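Local atomic coordinates of SusD superfamily protein (Bacteroides vulgatus, PDB entry 3MYV), a protein that probably binds saccharides at the outer membrane, as expected of a SusD-family protein, and so may take part in polysaccharide uptake. Residues A[337-342]-A[361-366]; A[378-383]-A[404-409]; A[385-390]-A[394-399]. All coordinates share one frame; numbering follows the deposited sequence.

Interaction 1: A[337-342]-A[361-366]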
loop_
_atom_site.group_PDB
_atom_site.type_symbol
_atom_site.label_atom_id
_atom_site.label_comp_id
_atom_site.label_asym_id
_atom_site.label_seq_id
_atom_site.Cartn_x
_atom_site.Cartn_y
_atom_site.Cartn_z
ATOM N N VAL A 337 -5.979 -2.567 9.959
ATOM C CA VAL A 337 -5.992 -3.810 10.710
ATOM C C VAL A 337 -7.420 -4.166 11.159
ATOM O O VAL A 337 -7.840 -5.329 11.067
ATOM C CB VAL A 337 -5.040 -3.763 11.906
ATOM C CG1 VAL A 337 -5.064 -5.114 12.659
ATOM C CG2 VAL A 337 -3.615 -3.404 11.464
ATOM N N TYR A 338 -8.166 -3.169 11.611
ATOM C CA TYR A 338 -9.586 -3.358 11.923
ATOM C C TYR A 338 -10.335 -3.899 10.696
ATOM O O TYR A 338 -11.116 -4.842 10.798
ATOM C CB TYR A 338 -10.219 -2.051 12.413
ATOM C CG TYR A 338 -9.975 -1.747 13.888
ATOM C CD1 TYR A 338 -8.734 -1.297 14.349
ATOM C CD2 TYR A 338 -10.993 -1.884 14.820
ATOM C CE1 TYR A 338 -8.526 -1.008 15.709
ATOM C CE2 TYR A 338 -10.792 -1.617 16.172
ATOM C CZ TYR A 338 -9.561 -1.186 16.610
ATOM O OH TYR A 338 -9.364 -0.900 17.943
ATOM N N LEU A 339 -10.090 -3.301 9.535
ATOM C CA LEU A 339 -10.749 -3.764 8.302
ATOM C C LEU A 339 -10.265 -5.143 7.860
ATOM O O LEU A 339 -11.068 -5.900 7.324
ATOM C CB LEU A 339 -10.620 -2.737 7.181
ATOM C CG LEU A 339 -11.366 -1.439 7.468
ATOM C CD1 LEU A 339 -10.960 -0.349 6.497
ATOM C CD2 LEU A 339 -12.886 -1.632 7.467
ATOM N N ILE A 340 -8.986 -5.488 8.093
ATOM C CA ILE A 340 -8.508 -6.864 7.818
ATOM C C ILE A 340 -9.257 -7.884 8.717
ATOM O O ILE A 340 -9.747 -8.917 8.249
ATOM C CB ILE A 340 -6.968 -6.988 8.016
ATOM C CG1 ILE A 340 -6.220 -6.139 6.956
ATOM C CG2 ILE A 340 -6.556 -8.498 8.029
ATOM C CD1 ILE A 340 -4.718 -5.926 7.218
ATOM N N ALA A 341 -9.350 -7.592 10.002
ATOM C CA ALA A 341 -10.113 -8.470 10.895
ATOM C C ALA A 341 -11.587 -8.599 10.442
ATOM O O ALA A 341 -12.161 -9.703 10.440
ATOM C CB ALA A 341 -10.046 -7.947 12.338
ATOM N N ALA A 342 -12.181 -7.471 10.052
ATOM C CA ALA A 342 -13.567 -7.434 9.580
ATOM C C ALA A 342 -13.737 -8.264 8.324
ATOM O O ALA A 342 -14.708 -9.033 8.209
ATOM C CB ALA A 342 -14.041 -5.951 9.335
ATOM N N ASN A 361 -17.793 -2.303 13.014
ATOM C CA ASN A 361 -18.591 -1.238 13.624
ATOM C C ASN A 361 -17.756 -0.167 14.269
ATOM O O ASN A 361 -18.124 1.004 14.259
ATOM C CB ASN A 361 -19.629 -1.770 14.619
ATOM C CG ASN A 361 -20.905 -2.170 13.924
ATOM O OD1 ASN A 361 -21.761 -1.323 13.668
ATOM N ND2 ASN A 361 -21.021 -3.450 13.552
ATOM N N GLU A 362 -16.629 -0.553 14.850
ATOM C CA GLU A 362 -15.739 0.466 15.415
ATOM C C GLU A 362 -15.328 1.495 14.379
ATOM O O GLU A 362 -15.290 2.710 14.672
ATOM C CB GLU A 362 -14.503 -0.161 16.003
ATOM C CG GLU A 362 -13.785 0.775 16.932
ATOM C CD GLU A 362 -14.354 0.743 18.325
ATOM O OE1 GLU A 362 -14.558 -0.379 18.832
ATOM O OE2 GLU A 362 -14.559 1.833 18.913
ATOM N N ILE A 363 -15.061 1.035 13.160
ATOM C CA ILE A 363 -14.631 1.937 12.083
ATOM C C ILE A 363 -15.840 2.709 11.528
ATOM O O ILE A 363 -15.763 3.924 11.235
ATOM C CB ILE A 363 -13.903 1.163 10.963
ATOM C CG1 ILE A 363 -12.636 0.493 11.534
ATOM C CG2 ILE A 363 -13.601 2.081 9.746
ATOM C CD1 ILE A 363 -11.590 1.459 12.150
ATOM N N VAL A 364 -16.962 2.010 11.370
ATOM C CA VAL A 364 -18.186 2.634 10.861
ATOM C C VAL A 364 -18.612 3.773 11.759
ATOM O O VAL A 364 -18.934 4.864 11.292
ATOM C CB VAL A 364 -19.291 1.579 10.691
ATOM C CG1 VAL A 364 -20.683 2.229 10.462
ATOM C CG2 VAL A 364 -18.883 0.637 9.537
ATOM N N LYS A 365 -18.600 3.516 13.065
ATOM C CA LYS A 365 -19.083 4.481 14.040
ATOM C C LYS A 365 -18.107 5.610 14.289
ATOM O O LYS A 365 -18.517 6.716 14.655
ATOM C CB LYS A 365 -19.455 3.779 15.350
ATOM C CG LYS A 365 -20.645 2.860 15.153
ATOM C CD LYS A 365 -20.962 2.014 16.402
ATOM C CE LYS A 365 -22.188 1.136 16.139
ATOM N NZ LYS A 365 -22.534 0.287 17.330
ATOM N N ARG A 366 -16.813 5.344 14.140
ATOM C CA ARG A 366 -15.842 6.432 14.210
ATOM C C ARG A 366 -16.097 7.391 13.047
ATOM O O ARG A 366 -15.985 8.596 13.204
ATOM C CB ARG A 366 -14.391 5.924 14.169
ATOM C CG ARG A 366 -13.332 7.008 14.445
ATOM C CD ARG A 366 -12.894 7.739 13.187
ATOM N NE ARG A 366 -12.390 6.830 12.155
ATOM C CZ ARG A 366 -11.187 6.243 12.150
ATOM N NH1 ARG A 366 -10.288 6.474 13.122
ATOM N NH2 ARG A 366 -10.857 5.430 11.140
#
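Tyr-338 and Ile-363, 7.3 Å apart at their CA atoms, mark the nearest backbone approach of two helical segments whose axes come within 9.9 Å and run at 131°, roughly antiparallel but well splayed. The CB of Tyr-338 lies against CG1 of Ile-363 at 3.6 Å, and CD1 of the isoleucine folds round to the ring base, 4.0 Å from Tyr-338 CG. With CG1 beside its backbone N and chi2 at -60°, Ile-363 curls its ethyl arm toward the tyrosine, while its CG2 branch faces CD2 of Leu-339 at a looser 4.4 Å. Farther along the ring, Tyr-338 CE2 rests 3.9 Å from CG of Glu-362. A bend at chi2 takes the carboxylate of Glu-362 off that aliphatic stem, and this end of the contact is exposed, whereas the other three residues are buried. The meeting is apolar throughout. The ring of Tyr-338 also meets that of Tyr-359 nearly at right angles, and Ile-217 adds packing from helix 206-223. Helices 334-348 and 350-367, consecutive in the chain, thus form a helical hairpin, consistent with the TPR-like helical architecture of the SusD family.

Interaction 2: A[378-383]-A[404-409]. With EDO (1,2-ethanediol), chain G.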
loop_
_atom_site.group_PDB
_atom_site.type_symbol
_atom_site.label_atom_id
_atom_site.label_comp_id
_atom_site.label_asym_id
_atom_site.label_seq_id
_atom_site.Cartn_x
_atom_site.Cartn_y
_atom_site.Cartn_z
ATOM N N TYR A 378 -23.840 -7.765 7.212
ATOM C CA TYR A 378 -22.388 -8.019 7.287
ATOM C C TYR A 378 -21.955 -8.952 6.162
ATOM O O TYR A 378 -21.835 -10.169 6.353
ATOM C CB TYR A 378 -22.020 -8.628 8.644
ATOM C CG TYR A 378 -20.551 -8.873 8.933
ATOM C CD1 TYR A 378 -19.552 -7.978 8.527
ATOM C CD2 TYR A 378 -20.163 -9.957 9.702
ATOM C CE1 TYR A 378 -18.202 -8.194 8.868
ATOM C CE2 TYR A 378 -18.823 -10.183 10.033
ATOM C CZ TYR A 378 -17.849 -9.284 9.621
ATOM O OH TYR A 378 -16.529 -9.513 9.944
ATOM N N THR A 379 -21.738 -8.348 4.998
ATOM C CA THR A 379 -21.343 -9.027 3.791
ATOM C C THR A 379 -19.947 -8.555 3.374
ATOM O O THR A 379 -19.490 -7.495 3.789
ATOM C CB THR A 379 -22.319 -8.709 2.642
ATOM O OG1 THR A 379 -22.201 -7.327 2.251
ATOM C CG2 THR A 379 -23.770 -8.998 3.063
ATOM N N LEU A 380 -19.294 -9.320 2.519
ATOM C CA LEU A 380 -17.999 -8.904 1.980
ATOM C C LEU A 380 -18.080 -7.525 1.288
ATOM O O LEU A 380 -17.237 -6.660 1.516
ATOM C CB LEU A 380 -17.514 -9.948 0.994
ATOM C CG LEU A 380 -16.171 -9.671 0.305
ATOM C CD1 LEU A 380 -15.074 -9.449 1.325
ATOM C CD2 LEU A 380 -15.826 -10.833 -0.708
ATOM N N ASP A 381 -19.113 -7.303 0.464
ATOM C CA ASP A 381 -19.270 -6.003 -0.213
ATOM C C ASP A 381 -19.361 -4.852 0.787
ATOM O O ASP A 381 -18.839 -3.767 0.552
ATOM C CB ASP A 381 -20.498 -5.979 -1.141
ATOM C CG ASP A 381 -20.267 -6.722 -2.451
ATOM O OD1 ASP A 381 -19.125 -7.065 -2.768
ATOM O OD2 ASP A 381 -21.254 -7.003 -3.157
ATOM N N ARG A 382 -20.015 -5.091 1.913
ATOM C CA ARG A 382 -20.144 -4.071 2.927
ATOM C C ARG A 382 -18.793 -3.732 3.539
ATOM O O ARG A 382 -18.514 -2.571 3.827
ATOM C CB ARG A 382 -21.148 -4.481 4.032
ATOM C CG ARG A 382 -21.359 -3.408 5.081
ATOM C CD ARG A 382 -21.950 -2.116 4.469
ATOM N NE ARG A 382 -22.093 -1.014 5.428
ATOM C CZ ARG A 382 -21.138 -0.164 5.799
ATOM N NH1 ARG A 382 -19.892 -0.267 5.342
ATOM N NH2 ARG A 382 -21.425 0.807 6.671
ATOM N N VAL A 383 -17.955 -4.734 3.747
ATOM C CA VAL A 383 -16.611 -4.482 4.277
ATOM C C VAL A 383 -15.766 -3.778 3.204
ATOM O O VAL A 383 -15.034 -2.843 3.498
ATOM C CB VAL A 383 -15.907 -5.766 4.734
ATOM C CG1 VAL A 383 -14.495 -5.454 5.261
ATOM C CG2 VAL A 383 -16.760 -6.494 5.808
ATOM N N ASN A 404 -10.471 -9.828 -4.581
ATOM C CA ASN A 404 -11.733 -10.468 -4.264
ATOM C C ASN A 404 -12.552 -10.851 -5.492
ATOM O O ASN A 404 -13.740 -11.098 -5.390
ATOM C CB ASN A 404 -12.557 -9.556 -3.371
ATOM C CG ASN A 404 -12.132 -9.661 -1.937
ATOM O OD1 ASN A 404 -12.321 -10.706 -1.325
ATOM N ND2 ASN A 404 -11.506 -8.614 -1.410
ATOM N N GLY A 405 -11.905 -10.855 -6.653
ATOM C CA GLY A 405 -12.555 -11.257 -7.879
ATOM C C GLY A 405 -13.690 -10.350 -8.320
ATOM O O GLY A 405 -14.586 -10.787 -9.055
ATOM N N LYS A 406 -13.637 -9.077 -7.934
ATOM C CA LYS A 406 -14.674 -8.124 -8.337
ATOM C C LYS A 406 -14.376 -7.471 -9.680
ATOM O O LYS A 406 -13.226 -7.412 -10.111
ATOM C CB LYS A 406 -14.861 -7.031 -7.284
ATOM C CG LYS A 406 -15.147 -7.535 -5.864
ATOM C CD LYS A 406 -16.494 -8.274 -5.776
ATOM C CE LYS A 406 -16.765 -8.727 -4.361
ATOM N NZ LYS A 406 -18.134 -9.365 -4.266
ATOM N N THR A 407 -15.419 -6.949 -10.324
ATOM C CA THR A 407 -15.245 -6.113 -11.516
ATOM C C THR A 407 -15.257 -4.666 -11.048
ATOM O O THR A 407 -16.194 -4.237 -10.369
ATOM C CB THR A 407 -16.382 -6.304 -12.501
ATOM O OG1 THR A 407 -16.453 -7.677 -12.842
ATOM C CG2 THR A 407 -16.176 -5.452 -13.766
ATOM N N ILE A 408 -14.195 -3.934 -11.374
ATOM C CA ILE A 408 -14.106 -2.505 -11.060
ATOM C C ILE A 408 -14.868 -1.771 -12.163
ATOM O O ILE A 408 -14.544 -1.906 -13.343
ATOM C CB ILE A 408 -12.641 -2.017 -10.978
ATOM C CG1 ILE A 408 -11.820 -2.910 -10.027
ATOM C CG2 ILE A 408 -12.581 -0.564 -10.468
ATOM C CD1 ILE A 408 -10.364 -2.640 -10.051
ATOM N N VAL A 409 -15.918 -1.052 -11.777
ATOM C CA VAL A 409 -16.749 -0.307 -12.721
ATOM C C VAL A 409 -16.382 1.177 -12.653
ATOM O O VAL A 409 -16.475 1.816 -11.596
ATOM C CB VAL A 409 -18.242 -0.499 -12.435
ATOM C CG1 VAL A 409 -19.077 0.350 -13.405
ATOM C CG2 VAL A 409 -18.617 -1.991 -12.526
HETATM C C1 EDO G . -25.325 -12.631 7.024
HETATM O O1 EDO G . -24.396 -12.174 8.026
HETATM C C2 EDO G . -25.068 -11.851 5.747
HETATM O O2 EDO G . -23.668 -11.900 5.434
#
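Lys-406 NZ donates to Asp-381 OD1 over 2.9 Å, forming a salt bridge at the protein surface. The ammonium comes to the syn side of that oxygen, 22° out of the carboxylate plane, and lies 4.1 Å from Asp-381 OD2, so a single oxygen takes the bond. Lys-406 turns once, at chi2 (-65°), and then runs straight, which carries CE to 4.3 Å from CD2 of Leu-380 before the charge is delivered. The same methyl touches OD1 of Asn-404 at 3.6 Å. That amide is engaged elsewhere: its oxygen accepts from Lys-347 NZ, and its ND2 gives bonds to Asp-400 O and Glu-343 OE2, which together should hold its rotation. Two local caps shape the backbone. Thr-379 is the N-cap of helix 380-391, its OG1 accepting from Arg-382 N at 3.1 Å, and Gly-405, with positive phi, is the C-prime residue of a Schellman motif closing helix 397-403. Just before the N-cap, Tyr-378 O receives a bond of 2.7 Å from O2 of an ethanediol molecule. The contact therefore joins the start of one helix to the turn after another; Leu-380 packs on helix 334-348, and the chain leads from Lys-406 into strand 408-409, antiparallel to strand 422-423.

Interaction 3: A[385-390]-A[394-399]. With EDO (1,2-ethanediol), chain I.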
loop_
_atom_site.group_PDB
_atom_site.type_symbol
_atom_site.label_atom_id
_atom_site.label_comp_id
_atom_site.label_asym_id
_atom_site.label_seq_id
_atom_site.Cartn_x
_atom_site.Cartn_y
_atom_site.Cartn_z
ATOM N N ASP A 385 -16.902 -1.791 0.839
ATOM C CA ASP A 385 -17.403 -0.402 0.826
ATOM C C ASP A 385 -16.803 0.395 1.989
ATOM O O ASP A 385 -16.496 1.563 1.832
ATOM C CB ASP A 385 -18.934 -0.331 0.915
ATOM C CG ASP A 385 -19.636 -0.793 -0.359
ATOM O OD1 ASP A 385 -19.015 -0.852 -1.441
ATOM O OD2 ASP A 385 -20.842 -1.061 -0.269
ATOM N N GLU A 386 -16.609 -0.242 3.143
ATOM C CA GLU A 386 -15.977 0.455 4.276
ATOM C C GLU A 386 -14.515 0.776 3.970
ATOM O O GLU A 386 -14.035 1.881 4.266
ATOM C CB GLU A 386 -16.124 -0.309 5.593
ATOM C CG GLU A 386 -15.954 0.575 6.842
ATOM C CD GLU A 386 -16.944 1.729 6.910
ATOM O OE1 GLU A 386 -18.051 1.623 6.335
ATOM O OE2 GLU A 386 -16.633 2.725 7.567
ATOM N N ARG A 387 -13.819 -0.178 3.345
ATOM C CA ARG A 387 -12.462 0.045 2.870
ATOM C C ARG A 387 -12.402 1.196 1.876
ATOM O O ARG A 387 -11.502 2.019 1.959
ATOM C CB ARG A 387 -11.881 -1.200 2.202
ATOM C CG ARG A 387 -11.487 -2.331 3.141
ATOM C CD ARG A 387 -11.097 -3.561 2.318
ATOM N NE ARG A 387 -10.327 -4.525 3.097
ATOM C CZ ARG A 387 -9.026 -4.412 3.379
ATOM N NH1 ARG A 387 -8.299 -3.383 2.933
ATOM N NH2 ARG A 387 -8.439 -5.342 4.119
ATOM N N SER A 388 -13.345 1.233 0.931
ATOM C CA SER A 388 -13.434 2.332 -0.022
ATOM C C SER A 388 -13.444 3.691 0.699
ATOM O O SER A 388 -12.683 4.603 0.368
ATOM C CB SER A 388 -14.703 2.202 -0.839
ATOM O OG SER A 388 -14.913 3.337 -1.620
ATOM N N LYS A 389 -14.346 3.805 1.679
ATOM C CA LYS A 389 -14.522 5.034 2.460
ATOM C C LYS A 389 -13.274 5.416 3.226
ATOM O O LYS A 389 -12.819 6.571 3.197
ATOM C CB LYS A 389 -15.669 4.867 3.470
ATOM C CG LYS A 389 -17.086 4.785 2.876
ATOM C CD LYS A 389 -18.138 4.632 3.957
ATOM C CE LYS A 389 -19.490 4.203 3.359
ATOM N NZ LYS A 389 -20.669 4.382 4.282
ATOM N N GLU A 390 -12.716 4.432 3.910
ATOM C CA GLU A 390 -11.637 4.671 4.864
ATOM C C GLU A 390 -10.277 4.894 4.212
ATOM O O GLU A 390 -9.497 5.698 4.691
ATOM C CB GLU A 390 -11.513 3.487 5.814
ATOM C CG GLU A 390 -10.500 3.688 6.938
ATOM C CD GLU A 390 -10.838 4.867 7.845
ATOM O OE1 GLU A 390 -12.019 4.982 8.286
ATOM O OE2 GLU A 390 -9.922 5.694 8.129
ATOM N N GLU A 394 -4.897 5.992 -0.265
ATOM C CA GLU A 394 -3.864 5.231 0.455
ATOM C C GLU A 394 -3.414 4.001 -0.332
ATOM O O GLU A 394 -2.627 3.177 0.159
ATOM C CB GLU A 394 -4.345 4.844 1.873
ATOM C CG GLU A 394 -4.484 6.043 2.787
ATOM C CD GLU A 394 -5.126 5.689 4.112
ATOM O OE1 GLU A 394 -4.455 4.996 4.900
ATOM O OE2 GLU A 394 -6.275 6.106 4.365
ATOM N N GLY A 395 -3.892 3.868 -1.563
ATOM C CA GLY A 395 -3.316 2.889 -2.488
ATOM C C GLY A 395 -3.878 1.486 -2.409
ATOM O O GLY A 395 -3.179 0.531 -2.778
ATOM N N HIS A 396 -5.110 1.339 -1.914
ATOM C CA HIS A 396 -5.694 -0.001 -1.694
ATOM C C HIS A 396 -6.754 -0.426 -2.699
ATOM O O HIS A 396 -6.862 -1.617 -3.001
ATOM C CB HIS A 396 -6.363 -0.092 -0.308
ATOM C CG HIS A 396 -5.424 0.052 0.841
ATOM N ND1 HIS A 396 -4.841 -1.035 1.469
ATOM C CD2 HIS A 396 -4.983 1.153 1.500
ATOM C CE1 HIS A 396 -4.079 -0.597 2.460
ATOM N NE2 HIS A 396 -4.155 0.722 2.507
ATOM N N ARG A 397 -7.604 0.510 -3.135
ATOM C CA ARG A 397 -8.867 0.155 -3.797
ATOM C C ARG A 397 -8.750 -0.817 -4.962
ATOM O O ARG A 397 -9.502 -1.818 -5.022
ATOM C CB ARG A 397 -9.642 1.410 -4.232
ATOM C CG ARG A 397 -11.032 1.130 -4.814
ATOM C CD ARG A 397 -12.037 0.564 -3.777
ATOM N NE ARG A 397 -13.393 0.568 -4.326
ATOM C CZ ARG A 397 -14.419 -0.162 -3.886
ATOM N NH1 ARG A 397 -14.274 -0.993 -2.887
ATOM N NH2 ARG A 397 -15.606 -0.046 -4.472
ATOM N N PHE A 398 -7.852 -0.530 -5.905
ATOM C CA PHE A 398 -7.647 -1.445 -7.011
ATOM C C PHE A 398 -7.362 -2.863 -6.546
ATOM O O PHE A 398 -7.998 -3.799 -7.014
ATOM C CB PHE A 398 -6.546 -0.936 -7.969
ATOM C CG PHE A 398 -6.081 -1.935 -9.006
ATOM C CD1 PHE A 398 -6.863 -2.253 -10.118
ATOM C CD2 PHE A 398 -4.798 -2.498 -8.914
ATOM C CE1 PHE A 398 -6.397 -3.144 -11.075
ATOM C CE2 PHE A 398 -4.339 -3.367 -9.874
ATOM C CZ PHE A 398 -5.146 -3.697 -10.955
ATOM N N PHE A 399 -6.403 -3.011 -5.634
ATOM C CA PHE A 399 -5.970 -4.321 -5.162
ATOM C C PHE A 399 -7.078 -5.035 -4.384
ATOM O O PHE A 399 -7.285 -6.244 -4.538
ATOM C CB PHE A 399 -4.744 -4.188 -4.262
ATOM C CG PHE A 399 -3.528 -3.648 -4.941
ATOM C CD1 PHE A 399 -2.960 -4.315 -6.007
ATOM C CD2 PHE A 399 -2.938 -2.473 -4.490
ATOM C CE1 PHE A 399 -1.801 -3.825 -6.610
ATOM C CE2 PHE A 399 -1.795 -1.983 -5.093
ATOM C CZ PHE A 399 -1.230 -2.658 -6.140
HETATM C C1 EDO I . 0.127 1.083 -0.006
HETATM O O1 EDO I . -1.005 0.428 -0.562
HETATM C C2 EDO I . 0.579 0.387 1.282
HETATM O O2 EDO I . 1.444 -0.768 1.012
HETATM O O HOH W 1 -17.098 -2.127 -2.803
#
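Arg-397 reaches over Ser-388 from the first turn of helix 397-403, its CB and CG leaving the backbone with CG opposite the backbone N (chi1 -175°). The chain then bends at chi2 (67°), and CD carries the guanidinium across to helix 380-391. NE makes a salt bridge with Asp-46 OD1 outside the two segments, and CZ passes 3.9 Å from Ser-388 CB. That CB sits over one face of the guanidinium, offset toward the rim and nearest NH1, at 3.8 Å. At the edge, in the guanidinium plane, NH1 donates to a water at 3.0 Å, and the water in turn donates to Asp-385 OD1 over 2.7 Å, so a solvent molecule joins charges that do not touch directly. NH2, the other tip, is hydrogen-bonded outside the two segments. Ser-388 OG is turned to a different partner, Asp-47 OD2. The segments lie on two consecutive helices, 380-391 and 397-403, joined by a short turn in this part of the SusD fold. At the turn, Glu-394 OE2 stands 3.3 Å from Glu-390 O, a meeting of two acceptors probably made tolerable by Lys-314 NZ, which forms a salt bridge with that same OE2. Arg-333 makes salt bridges to both glutamates, NE to Glu-394 OE1 and NH2 to Glu-390 OE2, probably offsetting their like charges; Tyr-234 is a further polar partner of Glu-390. Arg-387 NH1 comes to 4.4 Å from His-396 ND1, which lies at the guanidinium edge; Glu-343 holds NE of this arginine and Asp-400 its NH1. Over one face of the His-396 ring sits O1 of an ethanediol, within weak bonding distance of Glu-394 O and Gly-395 O, and Arg-198, Tyr-33 and Arg-126 also bind this molecule.

In the fold
Along the chain, interaction 1 closes before the other two begin, and interaction 3 is nested inside the loop closed by interaction 2. Helix 380-391 ties the set together: interaction 2 uses its first turn, interaction 3 its later turns, and its side chains pack on both helices of interaction 1. The centres of interactions 1 and 2 lie about 16 Å apart. Those of interactions 1 and 3 are about 13 Å apart, and those of interactions 2 and 3 about 11 Å. Direct links include Ala-342 O with Tyr-378 OH, probably a hydrogen bond, the Arg-366 to Glu-390 salt bridge, and Ile-408 packed on Phe-398. Four successive helices and the following strand thus form one continuous block of the RagB/SusD region.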